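Erythrocyte binding antigen 140 (Plasmodium falciparum, PDB 4GF2) probably binds a sialylated receptor on the host red-cell surface, glycophorin C, during parasite invasion, here represented by the region carrying its two Duffy-binding-like domains. Local coordinates at residues K17-I21 against N76-K81; K31-C35 against V235-L239; V34-K40 against D105-G109; I41-I45 against N68-K72; F97-I102 against K139-W143. The protein carries 3 engineered substitutions. One frame throughout, in Å; residues are numbered along the deposited sequence.

All five contacts lie in the N-terminal of the two Duffy-binding-like domains, on one side of the chain's centre. Contacts 2 and 3 share Val34 and Cys35 of strand 33-37, their centres about 11 Å apart, one reaching helix 213-242 and the other the loop before helix 110-127. Contacts 1 and 4, with centres about 13 Å apart, are joined by the salt bridge from Lys17 to Glu70. Both use helix 56-78; Arg18 likewise ties contact 1 to Asp38 of contact 3. Contact 5, between helices 83-101 and 132-155, meets contact 4 through Phe97. Along the chain, contact 4 closes before contact 5 opens. The cysteine-rich N-terminal segment is thus fastened to several helices of its domain.

Contact 1 of 5, residues K17-I21 against N76-K81; sequences KRKSI and NKNEGK
Lys19 and Lys81 reach across this contact in opposite senses, each ammonium donating to a main-chain carbonyl of the other segment. Lys19 NZ donates to Lys77 O at 2.7 Å, coming from above the carbonyl plane, and adds a weak bond to Glu79 O at 3.4 Å. Its chain bends at chi3 and chi4 (chi4 -73°), which folds the amine onto Lys77 O of helix 56-78 and the type II turn from Asn78 to Lys81. In return the extended chain of Lys81 brings NZ within 2.9 Å of Lys19 O, tilted from the carbonyl plane, and the same ammonium lies 3.9 Å from Ile21 CG1 as the two side chains run past each other in opposite directions.

Lys77 runs alongside the main chain of Arg18 and Lys19. Its chain is straight throughout, so that CE comes 3.4 Å from Arg18 O, and NZ goes on to a salt bridge with Glu89 and to a water that also bonds Ser20 O. The flanking charges are tied outside the contact: Lys17 to Glu70 and Arg18 to Asp38. Because main-chain oxygens receive both lysines, the loop between helix 4-14 and strand 23-27 is held to helix 56-78 and the turn that follows without a carboxylate from either segment, and the carbonyls are probably polarised by the positive charge.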
# COMPACT_ATOMS: atom_id res chain seq x y z
N LYS A 17 4.65 -18.60 -31.47
CA LYS A 17 4.59 -18.72 -30.02
C LYS A 17 4.69 -17.36 -29.35
O LYS A 17 5.32 -16.44 -29.87
CB LYS A 17 5.70 -19.64 -29.51
CG LYS A 17 5.57 -21.07 -30.00
CD LYS A 17 6.72 -21.94 -29.52
CE LYS A 17 6.55 -23.38 -29.96
NZ LYS A 17 5.34 -24.03 -29.39
N ARG A 18 4.05 -17.23 -28.19
CA ARG A 18 4.20 -16.03 -27.38
C ARG A 18 5.61 -16.04 -26.80
O ARG A 18 6.13 -17.09 -26.41
CB ARG A 18 3.16 -16.01 -26.26
CG ARG A 18 1.73 -15.91 -26.77
CD ARG A 18 0.71 -15.90 -25.63
NE ARG A 18 0.45 -17.23 -25.10
CZ ARG A 18 -0.44 -18.09 -25.60
NH1 ARG A 18 -1.18 -17.76 -26.65
NH2 ARG A 18 -0.60 -19.28 -25.04
N LYS A 19 6.24 -14.87 -26.76
CA LYS A 19 7.63 -14.75 -26.33
C LYS A 19 7.78 -14.65 -24.81
O LYS A 19 8.78 -15.10 -24.25
CB LYS A 19 8.27 -13.53 -26.98
CG LYS A 19 8.72 -13.76 -28.41
CD LYS A 19 9.21 -12.47 -29.05
CE LYS A 19 10.33 -12.70 -30.04
NZ LYS A 19 11.61 -13.04 -29.36
N SER A 20 6.80 -14.05 -24.14
CA SER A 20 6.85 -13.90 -22.69
C SER A 20 6.82 -15.27 -22.02
O SER A 20 6.17 -16.20 -22.50
CB SER A 20 5.67 -13.06 -22.20
OG SER A 20 5.73 -11.76 -22.74
N ILE A 21 7.54 -15.38 -20.90
CA ILE A 21 7.56 -16.61 -20.12
C ILE A 21 6.61 -16.46 -18.93
O ILE A 21 6.85 -15.65 -18.04
CB ILE A 21 8.98 -16.92 -19.61
CG1 ILE A 21 9.95 -17.06 -20.78
CG2 ILE A 21 8.98 -18.19 -18.78
CD1 ILE A 21 11.41 -17.21 -20.37
N ASN A 76 12.53 -19.20 -33.20
CA ASN A 76 11.98 -17.88 -33.50
C ASN A 76 11.58 -17.16 -32.22
O ASN A 76 11.73 -15.94 -32.10
CB ASN A 76 10.78 -17.99 -34.43
CG ASN A 76 11.16 -18.51 -35.80
OD1 ASN A 76 12.33 -18.51 -36.17
ND2 ASN A 76 10.16 -18.94 -36.56
N LYS A 77 11.05 -17.92 -31.27
CA LYS A 77 10.64 -17.36 -29.99
C LYS A 77 11.83 -16.76 -29.25
O LYS A 77 11.75 -15.65 -28.73
CB LYS A 77 10.01 -18.45 -29.13
CG LYS A 77 9.59 -17.99 -27.75
CD LYS A 77 9.16 -19.18 -26.89
CE LYS A 77 8.90 -18.78 -25.46
NZ LYS A 77 8.74 -19.98 -24.59
N ASN A 78 12.93 -17.49 -29.23
CA ASN A 78 14.07 -17.12 -28.39
C ASN A 78 15.14 -16.30 -29.11
O ASN A 78 16.20 -16.04 -28.54
CB ASN A 78 14.68 -18.37 -27.76
CG ASN A 78 13.77 -18.99 -26.72
OD1 ASN A 78 13.56 -18.43 -25.65
ND2 ASN A 78 13.21 -20.16 -27.03
N GLU A 79 14.87 -15.89 -30.34
CA GLU A 79 15.77 -14.96 -31.02
C GLU A 79 15.94 -13.74 -30.14
O GLU A 79 14.96 -13.19 -29.63
CB GLU A 79 15.21 -14.55 -32.38
CG GLU A 79 15.67 -15.42 -33.54
CD GLU A 79 15.27 -14.85 -34.89
OE1 GLU A 79 14.66 -13.76 -34.93
OE2 GLU A 79 15.57 -15.49 -35.92
N GLY A 80 17.18 -13.32 -29.95
CA GLY A 80 17.47 -12.14 -29.15
C GLY A 80 17.66 -12.44 -27.68
O GLY A 80 18.08 -11.58 -26.91
N LYS A 81 17.35 -13.67 -27.28
CA LYS A 81 17.53 -14.08 -25.89
C LYS A 81 18.85 -14.83 -25.73
O LYS A 81 19.41 -15.32 -26.71
CB LYS A 81 16.38 -14.97 -25.44
CG LYS A 81 15.01 -14.30 -25.44
CD LYS A 81 14.01 -15.11 -24.62
CE LYS A 81 12.59 -14.57 -24.77
NZ LYS A 81 11.65 -15.21 -23.82
O HOH W 1 6.36 -19.00 -23.24

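Contact 2 of 5, residues K31-C35 against V235-L239; sequences KITVC and VLTNL
Residues 33-35 of strand 33-37 cross residues 235-239 of helix 213-242 at 112° between their local directions, the two short axes approaching to 8.1 Å. This is one side of the two-stranded antiparallel hairpin of the N-terminal Duffy-binding-like domain, laid against a long helix, and the contact is van der Waals packing, mostly of apolar groups, with two strand carbonyls among the touching atoms. Val235 sits in the middle, pointing toward the strand. Its CG1 lies 3.7 Å from Cys35 SG and also close to the carbonyl oxygen of Thr33, while CG2 meets the methyl of Thr33, CG2 to CG2, at 3.5 Å; a chi1 of 165° sets the two branches this way, and those two side chains cross at about a right angle. The sulfur that Val235 touches is half of the disulfide to Cys25 on the partner strand, so the helix packs directly on the covalent link between the two strands.

One helical turn later, Leu239 spreads its two methyls over the start of the strand. CD1 approaches Val34 CG1 at 3.8 Å, the side chains again nearly perpendicular, and CD2 reaches Ile32 CG2 at 4.0 Å, with Ile32 and Leu239 sliding past each other in opposite directions. Both methyls also face Thr33 O from one side, CD1 the nearer. Leu239 also meets Met106, and Leu236 meets Ile180 and Trp183, so helix 175-202 and the loop holding Met106 continue the same apolar layer. At the other end of the interface, Leu236 CD2 rests 3.8 Å from Cys35 O and 4.0 Å from Cys35 CB.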
# COMPACT_ATOMS: atom_id res chain seq x y z
N LYS A 31 -10.59 -30.82 -8.90
CA LYS A 31 -10.52 -29.66 -8.01
C LYS A 31 -9.08 -29.41 -7.56
O LYS A 31 -8.85 -28.66 -6.60
CB LYS A 31 -11.42 -29.87 -6.80
CG LYS A 31 -12.88 -30.12 -7.14
CD LYS A 31 -13.66 -30.59 -5.93
CE LYS A 31 -15.11 -30.90 -6.28
NZ LYS A 31 -15.84 -31.51 -5.13
N ILE A 32 -8.12 -30.02 -8.24
CA ILE A 32 -6.71 -29.86 -7.91
C ILE A 32 -6.11 -28.71 -8.71
O ILE A 32 -6.27 -28.66 -9.93
CB ILE A 32 -5.91 -31.14 -8.21
CG1 ILE A 32 -6.43 -32.31 -7.36
CG2 ILE A 32 -4.43 -30.92 -7.96
CD1 ILE A 32 -6.24 -32.12 -5.87
N THR A 33 -5.43 -27.80 -8.03
CA THR A 33 -4.74 -26.70 -8.71
C THR A 33 -3.40 -27.18 -9.27
O THR A 33 -2.65 -27.89 -8.61
CB THR A 33 -4.48 -25.52 -7.75
OG1 THR A 33 -5.73 -24.91 -7.40
CG2 THR A 33 -3.60 -24.47 -8.41
N VAL A 34 -3.11 -26.77 -10.51
CA VAL A 34 -1.82 -27.02 -11.13
C VAL A 34 -1.34 -25.76 -11.85
O VAL A 34 -2.15 -24.94 -12.28
CB VAL A 34 -1.87 -28.18 -12.14
CG1 VAL A 34 -2.09 -29.51 -11.44
CG2 VAL A 34 -2.94 -27.94 -13.20
N CYS A 35 -0.02 -25.63 -11.98
CA CYS A 35 0.58 -24.51 -12.70
C CYS A 35 1.33 -25.01 -13.92
O CYS A 35 2.34 -25.72 -13.79
CB CYS A 35 1.54 -23.74 -11.79
SG CYS A 35 0.74 -22.91 -10.39
N VAL A 235 1.98 -24.25 -5.03
CA VAL A 235 1.29 -25.26 -5.81
C VAL A 235 2.26 -26.35 -6.26
O VAL A 235 2.08 -27.52 -5.96
CB VAL A 235 0.62 -24.65 -7.05
CG1 VAL A 235 0.24 -25.74 -8.05
CG2 VAL A 235 -0.59 -23.82 -6.65
N LEU A 236 3.29 -25.94 -6.99
CA LEU A 236 4.25 -26.87 -7.55
C LEU A 236 4.91 -27.72 -6.47
O LEU A 236 5.12 -28.92 -6.66
CB LEU A 236 5.33 -26.11 -8.34
CG LEU A 236 4.84 -25.36 -9.58
CD1 LEU A 236 5.96 -24.51 -10.19
CD2 LEU A 236 4.30 -26.34 -10.61
N THR A 237 5.21 -27.10 -5.33
CA THR A 237 5.93 -27.78 -4.27
C THR A 237 5.03 -28.78 -3.55
O THR A 237 5.49 -29.83 -3.10
CB THR A 237 6.51 -26.77 -3.25
OG1 THR A 237 7.80 -27.23 -2.81
CG2 THR A 237 5.59 -26.60 -2.05
N ASN A 238 3.74 -28.45 -3.46
CA ASN A 238 2.78 -29.36 -2.86
C ASN A 238 2.51 -30.54 -3.79
O ASN A 238 2.38 -31.68 -3.34
CB ASN A 238 1.47 -28.64 -2.55
CG ASN A 238 1.64 -27.52 -1.53
OD1 ASN A 238 2.62 -27.50 -0.79
ND2 ASN A 238 0.69 -26.60 -1.50
N LEU A 239 2.45 -30.26 -5.09
CA LEU A 239 2.25 -31.31 -6.08
C LEU A 239 3.41 -32.30 -6.07
O LEU A 239 3.23 -33.49 -6.35
CB LEU A 239 2.09 -30.70 -7.47
CG LEU A 239 0.76 -29.96 -7.70
CD1 LEU A 239 0.78 -29.23 -9.02
CD2 LEU A 239 -0.41 -30.93 -7.64

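Contact 3 of 5, residues V34-K40 against D105-G109; sequences VCVPDRK and DMDFG
Lys40 NZ is gripped by two carboxylates at once, Asp107 OD2 at 2.8 Å and Asp105 OD2 at 2.9 Å, both of them salt bridges. The oxygens present different lone pairs: Asp107 OD2 uses the anti one, pointing away from its sister oxygen, whereas Asp105 OD2 uses the syn one. Two bends in the lysine chain, at chi2 (61°) and chi4 (67°), curl it back so that CG passes beside Asp107 and CE beside Asp105 before the amine arrives between them.

Each aspartate is positioned by further bonds. Asp105 OD1 takes the backbone N of Asp107 at 2.8 Å, met from above the carboxylate plane, which closes an Asx turn, and it also accepts from Gln175; Asp107 OD2 has a second partner in Thr112. With the ammonium between them, the two negative groups can probably lie this close at little cost.

Next to the charged group the strand contributes two valines. Val36 crosses Asp107 at about a right angle, its CG1 3.8 Å from Asp107 CB. Val34 sets CG2 3.7 Å from Met106 O and against the edge of the Phe108 ring, near its plane. The arrangement is a strand-to-helix junction, with Pro37 at the N-cap position of helix 38-41, tied through a salt-bridge network to an Asx-turn loop of the Duffy-binding-like domain.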
# COMPACT_ATOMS: atom_id res chain seq x y z
N VAL A 34 -3.11 -26.77 -10.51
CA VAL A 34 -1.82 -27.02 -11.13
C VAL A 34 -1.34 -25.76 -11.85
O VAL A 34 -2.15 -24.94 -12.28
CB VAL A 34 -1.87 -28.18 -12.14
CG1 VAL A 34 -2.09 -29.51 -11.44
CG2 VAL A 34 -2.94 -27.94 -13.20
N CYS A 35 -0.02 -25.63 -11.98
CA CYS A 35 0.58 -24.51 -12.70
C CYS A 35 1.33 -25.01 -13.92
O CYS A 35 2.34 -25.72 -13.79
CB CYS A 35 1.54 -23.74 -11.79
SG CYS A 35 0.74 -22.91 -10.39
N VAL A 36 0.85 -24.64 -15.09
CA VAL A 36 1.42 -25.09 -16.35
C VAL A 36 2.19 -23.96 -17.03
O VAL A 36 1.73 -22.82 -17.05
CB VAL A 36 0.32 -25.59 -17.29
CG1 VAL A 36 0.92 -26.14 -18.58
CG2 VAL A 36 -0.52 -26.65 -16.61
N PRO A 37 3.36 -24.28 -17.60
CA PRO A 37 4.11 -23.25 -18.33
C PRO A 37 3.50 -22.99 -19.70
O PRO A 37 3.02 -23.92 -20.35
CB PRO A 37 5.50 -23.86 -18.46
CG PRO A 37 5.27 -25.33 -18.45
CD PRO A 37 4.07 -25.57 -17.57
N ASP A 38 3.51 -21.74 -20.14
CA ASP A 38 2.94 -21.39 -21.43
C ASP A 38 3.65 -22.18 -22.54
O ASP A 38 3.06 -22.49 -23.57
CB ASP A 38 3.07 -19.89 -21.68
CG ASP A 38 2.03 -19.37 -22.65
OD1 ASP A 38 0.95 -20.00 -22.75
OD2 ASP A 38 2.28 -18.33 -23.30
N ARG A 39 4.92 -22.51 -22.31
CA ARG A 39 5.67 -23.30 -23.27
C ARG A 39 4.95 -24.62 -23.54
O ARG A 39 4.88 -25.09 -24.67
CB ARG A 39 7.09 -23.56 -22.79
CG ARG A 39 7.92 -24.40 -23.77
CD ARG A 39 9.16 -24.99 -23.11
NE ARG A 39 8.85 -25.58 -21.81
CZ ARG A 39 8.22 -26.74 -21.63
NH1 ARG A 39 7.83 -27.46 -22.67
NH2 ARG A 39 7.99 -27.17 -20.41
N LYS A 40 4.42 -25.23 -22.48
CA LYS A 40 3.69 -26.48 -22.60
C LYS A 40 2.32 -26.26 -23.25
O LYS A 40 1.88 -27.06 -24.07
CB LYS A 40 3.50 -27.13 -21.22
CG LYS A 40 2.62 -28.37 -21.23
CD LYS A 40 3.21 -29.46 -22.12
CE LYS A 40 2.49 -30.79 -21.95
NZ LYS A 40 1.09 -30.75 -22.43
N ASP A 105 1.16 -36.08 -17.22
CA ASP A 105 0.97 -34.70 -17.62
C ASP A 105 -0.04 -33.99 -16.72
O ASP A 105 -1.15 -34.47 -16.53
CB ASP A 105 0.49 -34.64 -19.07
CG ASP A 105 0.61 -33.26 -19.67
OD1 ASP A 105 0.91 -32.31 -18.92
OD2 ASP A 105 0.40 -33.12 -20.90
N MET A 106 0.36 -32.85 -16.18
CA MET A 106 -0.52 -32.03 -15.35
C MET A 106 -1.34 -31.07 -16.20
O MET A 106 -2.40 -30.60 -15.78
CB MET A 106 0.29 -31.26 -14.31
CG MET A 106 0.87 -32.13 -13.21
SD MET A 106 2.16 -31.29 -12.27
CE MET A 106 3.51 -31.31 -13.44
N ASP A 107 -0.85 -30.77 -17.40
CA ASP A 107 -1.54 -29.90 -18.35
C ASP A 107 -2.79 -30.60 -18.89
O ASP A 107 -2.78 -31.81 -19.13
CB ASP A 107 -0.60 -29.52 -19.49
CG ASP A 107 -1.26 -28.67 -20.56
OD1 ASP A 107 -2.18 -27.89 -20.23
OD2 ASP A 107 -0.84 -28.79 -21.73
N PHE A 108 -3.87 -29.85 -19.06
CA PHE A 108 -5.15 -30.44 -19.45
C PHE A 108 -6.00 -29.47 -20.28
O PHE A 108 -5.62 -28.32 -20.50
CB PHE A 108 -5.93 -30.82 -18.19
CG PHE A 108 -6.49 -29.65 -17.44
CD1 PHE A 108 -5.69 -28.92 -16.57
CD2 PHE A 108 -7.81 -29.26 -17.61
CE1 PHE A 108 -6.20 -27.83 -15.88
CE2 PHE A 108 -8.32 -28.18 -16.93
CZ PHE A 108 -7.52 -27.46 -16.06
N GLY A 109 -7.16 -29.95 -20.72
CA GLY A 109 -8.08 -29.15 -21.51
C GLY A 109 -7.55 -28.83 -22.89
O GLY A 109 -6.42 -29.18 -23.24

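Contact 4 of 5, residues I41-I45 against N68-K72; sequences IQLCI and NTEAK
The loop that follows helix 38-41 is anchored on helix 56-78, chiefly by a buried glutamate. Glu70 OE1 accepts the backbone N of Cys44 at 2.9 Å, the N-H bent to 140° at the hydrogen and approaching from above the carboxylate plane. The glutamate chain leaves the helix with CG anti to the backbone N (chi1 172°) and turns at chi2 (70°), bringing the carboxylate up to the backbone of Leu43 and Cys44, where OE1 also lies 3.4 Å from Cys44 CB. Leu43 crosses this side chain at about a right angle and places CD1 3.8 Å from Glu70 OE2.

In this cysteine-rich Duffy-binding-like domain the same loop carries a disulfide: Cys44 SG is bonded to Cys14 at the end of helix 4-14. The sulfur packs on the methyl of Thr69, 3.6 Å from its CG2, while the Thr69 hydroxyl turns back to Ile65 O within its own helix. Both carboxylate oxygens of Glu70 have outside partners as well: OE1 is shared with the Lys17 ammonium, and OE2 forms a hydrogen bond with Ser93. Phe97 of helix 83-101 touches both Leu43 and Glu70.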
# COMPACT_ATOMS: atom_id res chain seq x y z
N ILE A 41 1.66 -25.17 -22.89
CA ILE A 41 0.37 -24.84 -23.48
C ILE A 41 0.47 -24.74 -25.00
O ILE A 41 -0.44 -25.14 -25.72
CB ILE A 41 -0.18 -23.52 -22.90
CG1 ILE A 41 -0.61 -23.74 -21.45
CG2 ILE A 41 -1.37 -23.01 -23.72
CD1 ILE A 41 -0.92 -22.47 -20.72
N GLN A 42 1.60 -24.23 -25.49
CA GLN A 42 1.77 -24.00 -26.93
C GLN A 42 2.60 -25.07 -27.62
O GLN A 42 2.97 -24.92 -28.78
CB GLN A 42 2.41 -22.63 -27.17
CG GLN A 42 1.52 -21.46 -26.76
CD GLN A 42 1.91 -20.18 -27.45
OE1 GLN A 42 2.96 -19.59 -27.16
NE2 GLN A 42 1.08 -19.73 -28.38
N LEU A 43 2.88 -26.16 -26.91
CA LEU A 43 3.62 -27.27 -27.49
C LEU A 43 3.01 -27.63 -28.84
O LEU A 43 1.79 -27.70 -28.98
CB LEU A 43 3.57 -28.48 -26.55
CG LEU A 43 4.51 -29.64 -26.91
CD1 LEU A 43 5.97 -29.26 -26.65
CD2 LEU A 43 4.13 -30.90 -26.15
N CYS A 44 3.86 -27.85 -29.83
CA CYS A 44 3.39 -28.08 -31.20
C CYS A 44 2.79 -29.47 -31.37
O CYS A 44 3.52 -30.46 -31.48
CB CYS A 44 4.54 -27.89 -32.18
SG CYS A 44 4.06 -28.13 -33.90
N ILE A 45 1.47 -29.55 -31.39
CA ILE A 45 0.77 -30.83 -31.49
C ILE A 45 -0.37 -30.83 -32.51
O ILE A 45 -0.92 -31.88 -32.82
CB ILE A 45 0.20 -31.23 -30.12
CG1 ILE A 45 -0.85 -30.21 -29.67
CG2 ILE A 45 1.32 -31.32 -29.10
CD1 ILE A 45 -1.47 -30.51 -28.33
N ASN A 68 10.26 -31.44 -34.63
CA ASN A 68 11.08 -30.59 -35.49
C ASN A 68 10.46 -29.20 -35.66
O ASN A 68 11.17 -28.20 -35.71
CB ASN A 68 11.27 -31.26 -36.86
CG ASN A 68 12.06 -30.41 -37.82
OD1 ASN A 68 11.50 -29.61 -38.56
ND2 ASN A 68 13.38 -30.58 -37.81
N THR A 69 9.14 -29.14 -35.72
CA THR A 69 8.45 -27.87 -35.86
C THR A 69 8.54 -27.10 -34.55
O THR A 69 8.79 -25.89 -34.54
CB THR A 69 6.97 -28.05 -36.26
OG1 THR A 69 6.89 -28.72 -37.52
CG2 THR A 69 6.28 -26.70 -36.39
N GLU A 70 8.33 -27.80 -33.44
CA GLU A 70 8.45 -27.20 -32.12
C GLU A 70 9.80 -26.49 -31.98
O GLU A 70 9.87 -25.38 -31.45
CB GLU A 70 8.29 -28.27 -31.04
CG GLU A 70 8.59 -27.78 -29.62
CD GLU A 70 7.54 -26.82 -29.08
OE1 GLU A 70 6.49 -26.64 -29.74
OE2 GLU A 70 7.78 -26.24 -28.00
N ALA A 71 10.86 -27.12 -32.48
CA ALA A 71 12.20 -26.53 -32.44
C ALA A 71 12.29 -25.21 -33.21
O ALA A 71 12.75 -24.20 -32.67
CB ALA A 71 13.21 -27.52 -32.97
N LYS A 72 11.85 -25.21 -34.47
CA LYS A 72 11.84 -23.99 -35.27
C LYS A 72 11.13 -22.86 -34.54
O LYS A 72 11.65 -21.75 -34.43
CB LYS A 72 11.12 -24.20 -36.61
CG LYS A 72 11.85 -25.05 -37.62
CD LYS A 72 11.16 -24.98 -38.97
CE LYS A 72 11.73 -25.97 -39.96
NZ LYS A 72 11.06 -25.85 -41.29

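Contact 5 of 5, residues F97-I102 against K139-W143; sequences FRNSFI and KKEWW
Arg98 lays its aliphatic chain over one face of the Trp143 indole, the two side chains crossing at about a right angle. Its CG stands 3.6 Å from the centroid of the five-membered ring, a CH-pi contact, and CB sits over the rim of the same face. The arginine is extended from CG to NE, which carries the guanidinium past the ring; its plane is turned 70° from the indole, and Trp143 NE1 lies at its edge. Ile102 CD1 rests over a face of that guanidinium.

Phe101 points toward the other helix and is met from several directions. Lys139 runs over one face of the ring, CD 4.2 Å from the centroid, and its NZ then bonds Phe101 O at 3.0 Å, so one lysine both covers the ring and holds the residue's own carbonyl; the amine also donates to Asn120 OD1, its strongest polar partner. The six-membered ring of Trp142 meets the Phe101 ring obliquely, with centroids 5.2 Å apart and planes at 59°. Their closest atoms are Phe101 CE2 and Trp142 CE3, separated by 3.5 Å. Trp143 is also oblique to Phe101, its CE3 4.0 Å from Phe101 CD2. Beyond them Ile102 crosses Lys140, CB to CG 3.8 Å.

Residues 97-101 of helix 83-101 and 139-143 of helix 132-155 run nearly antiparallel, at 159°, their short axes 10.3 Å apart. The aromatic layer continues through Phe94 beside Trp143 and into helix 56-78, where Phe59 meets Trp142 edge-to-face and Phe63 touches both Trp142 and Phe97.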
# COMPACT_ATOMS: atom_id res chain seq x y z
N PHE A 97 6.82 -33.75 -24.58
CA PHE A 97 6.37 -34.68 -25.62
C PHE A 97 6.34 -36.09 -25.05
O PHE A 97 5.38 -36.83 -25.27
CB PHE A 97 7.29 -34.64 -26.85
CG PHE A 97 6.99 -33.51 -27.80
CD1 PHE A 97 5.74 -33.39 -28.39
CD2 PHE A 97 7.97 -32.57 -28.12
CE1 PHE A 97 5.47 -32.35 -29.27
CE2 PHE A 97 7.70 -31.54 -29.00
CZ PHE A 97 6.45 -31.43 -29.57
N ARG A 98 7.39 -36.45 -24.31
CA ARG A 98 7.48 -37.77 -23.71
C ARG A 98 6.41 -37.98 -22.65
O ARG A 98 5.66 -38.96 -22.68
CB ARG A 98 8.85 -37.97 -23.07
CG ARG A 98 8.99 -39.26 -22.28
CD ARG A 98 10.34 -39.35 -21.60
NE ARG A 98 10.48 -40.57 -20.81
CZ ARG A 98 10.22 -40.67 -19.51
NH1 ARG A 98 9.80 -39.63 -18.81
NH2 ARG A 98 10.38 -41.84 -18.90
N ASN A 99 6.34 -37.04 -21.71
CA ASN A 99 5.49 -37.20 -20.54
C ASN A 99 3.99 -37.06 -20.82
O ASN A 99 3.18 -37.70 -20.17
CB ASN A 99 5.93 -36.24 -19.44
CG ASN A 99 7.23 -36.68 -18.79
OD1 ASN A 99 7.60 -37.85 -18.86
ND2 ASN A 99 7.93 -35.75 -18.16
N SER A 100 3.64 -36.24 -21.80
CA SER A 100 2.24 -36.13 -22.20
C SER A 100 1.84 -37.32 -23.06
O SER A 100 0.66 -37.59 -23.27
CB SER A 100 2.00 -34.83 -22.97
OG SER A 100 2.77 -34.78 -24.16
N PHE A 101 2.84 -38.04 -23.56
CA PHE A 101 2.60 -39.22 -24.37
C PHE A 101 2.43 -40.46 -23.50
O PHE A 101 1.66 -41.36 -23.84
CB PHE A 101 3.74 -39.43 -25.37
CG PHE A 101 3.57 -40.63 -26.25
CD1 PHE A 101 2.53 -40.69 -27.16
CD2 PHE A 101 4.44 -41.70 -26.16
CE1 PHE A 101 2.36 -41.80 -27.97
CE2 PHE A 101 4.28 -42.81 -26.97
CZ PHE A 101 3.24 -42.86 -27.88
N ILE A 102 3.14 -40.51 -22.37
CA ILE A 102 3.11 -41.70 -21.51
C ILE A 102 2.26 -41.51 -20.26
O ILE A 102 2.42 -42.24 -19.28
CB ILE A 102 4.53 -42.14 -21.10
CG1 ILE A 102 5.20 -41.09 -20.21
CG2 ILE A 102 5.38 -42.42 -22.34
CD1 ILE A 102 6.58 -41.49 -19.72
N LYS A 139 2.85 -47.50 -24.99
CA LYS A 139 3.36 -46.20 -25.38
C LYS A 139 4.75 -45.96 -24.80
O LYS A 139 5.62 -45.36 -25.44
CB LYS A 139 2.40 -45.09 -24.94
CG LYS A 139 1.08 -45.08 -25.69
CD LYS A 139 0.25 -43.84 -25.38
CE LYS A 139 -0.26 -43.85 -23.94
NZ LYS A 139 -1.03 -42.62 -23.62
N LYS A 140 4.96 -46.42 -23.57
CA LYS A 140 6.25 -46.26 -22.92
C LYS A 140 7.31 -47.02 -23.71
O LYS A 140 8.39 -46.50 -23.98
CB LYS A 140 6.19 -46.74 -21.47
CG LYS A 140 5.35 -45.83 -20.59
CD LYS A 140 5.09 -46.43 -19.21
CE LYS A 140 6.25 -46.20 -18.27
NZ LYS A 140 5.81 -46.15 -16.85
N GLU A 141 6.99 -48.25 -24.10
CA GLU A 141 7.90 -49.05 -24.91
C GLU A 141 8.14 -48.36 -26.25
O GLU A 141 9.27 -48.29 -26.73
CB GLU A 141 7.33 -50.45 -25.12
CG GLU A 141 7.18 -51.26 -23.84
CD GLU A 141 6.63 -52.66 -24.09
OE1 GLU A 141 7.08 -53.31 -25.06
OE2 GLU A 141 5.75 -53.10 -23.32
N TRP A 142 7.08 -47.85 -26.86
CA TRP A 142 7.20 -47.19 -28.15
C TRP A 142 8.15 -46.00 -28.05
O TRP A 142 9.03 -45.82 -28.88
CB TRP A 142 5.83 -46.72 -28.65
CG TRP A 142 5.87 -46.11 -30.01
CD1 TRP A 142 5.64 -46.73 -31.19
CD2 TRP A 142 6.18 -44.74 -30.32
NE1 TRP A 142 5.77 -45.84 -32.23
CE2 TRP A 142 6.11 -44.62 -31.73
CE3 TRP A 142 6.51 -43.62 -29.56
CZ2 TRP A 142 6.36 -43.41 -32.38
CZ3 TRP A 142 6.76 -42.43 -30.21
CH2 TRP A 142 6.68 -42.33 -31.60
N TRP A 143 7.98 -45.19 -27.01
CA TRP A 143 8.86 -44.06 -26.80
C TRP A 143 10.30 -44.55 -26.67
O TRP A 143 11.22 -43.97 -27.26
CB TRP A 143 8.46 -43.26 -25.56
CG TRP A 143 9.26 -42.02 -25.41
CD1 TRP A 143 10.34 -41.82 -24.60
CD2 TRP A 143 9.06 -40.79 -26.11
NE1 TRP A 143 10.82 -40.54 -24.74
CE2 TRP A 143 10.05 -39.89 -25.67
CE3 TRP A 143 8.13 -40.36 -27.07
CZ2 TRP A 143 10.14 -38.59 -26.15
CZ3 TRP A 143 8.23 -39.06 -27.54
CH2 TRP A 143 9.22 -38.20 -27.09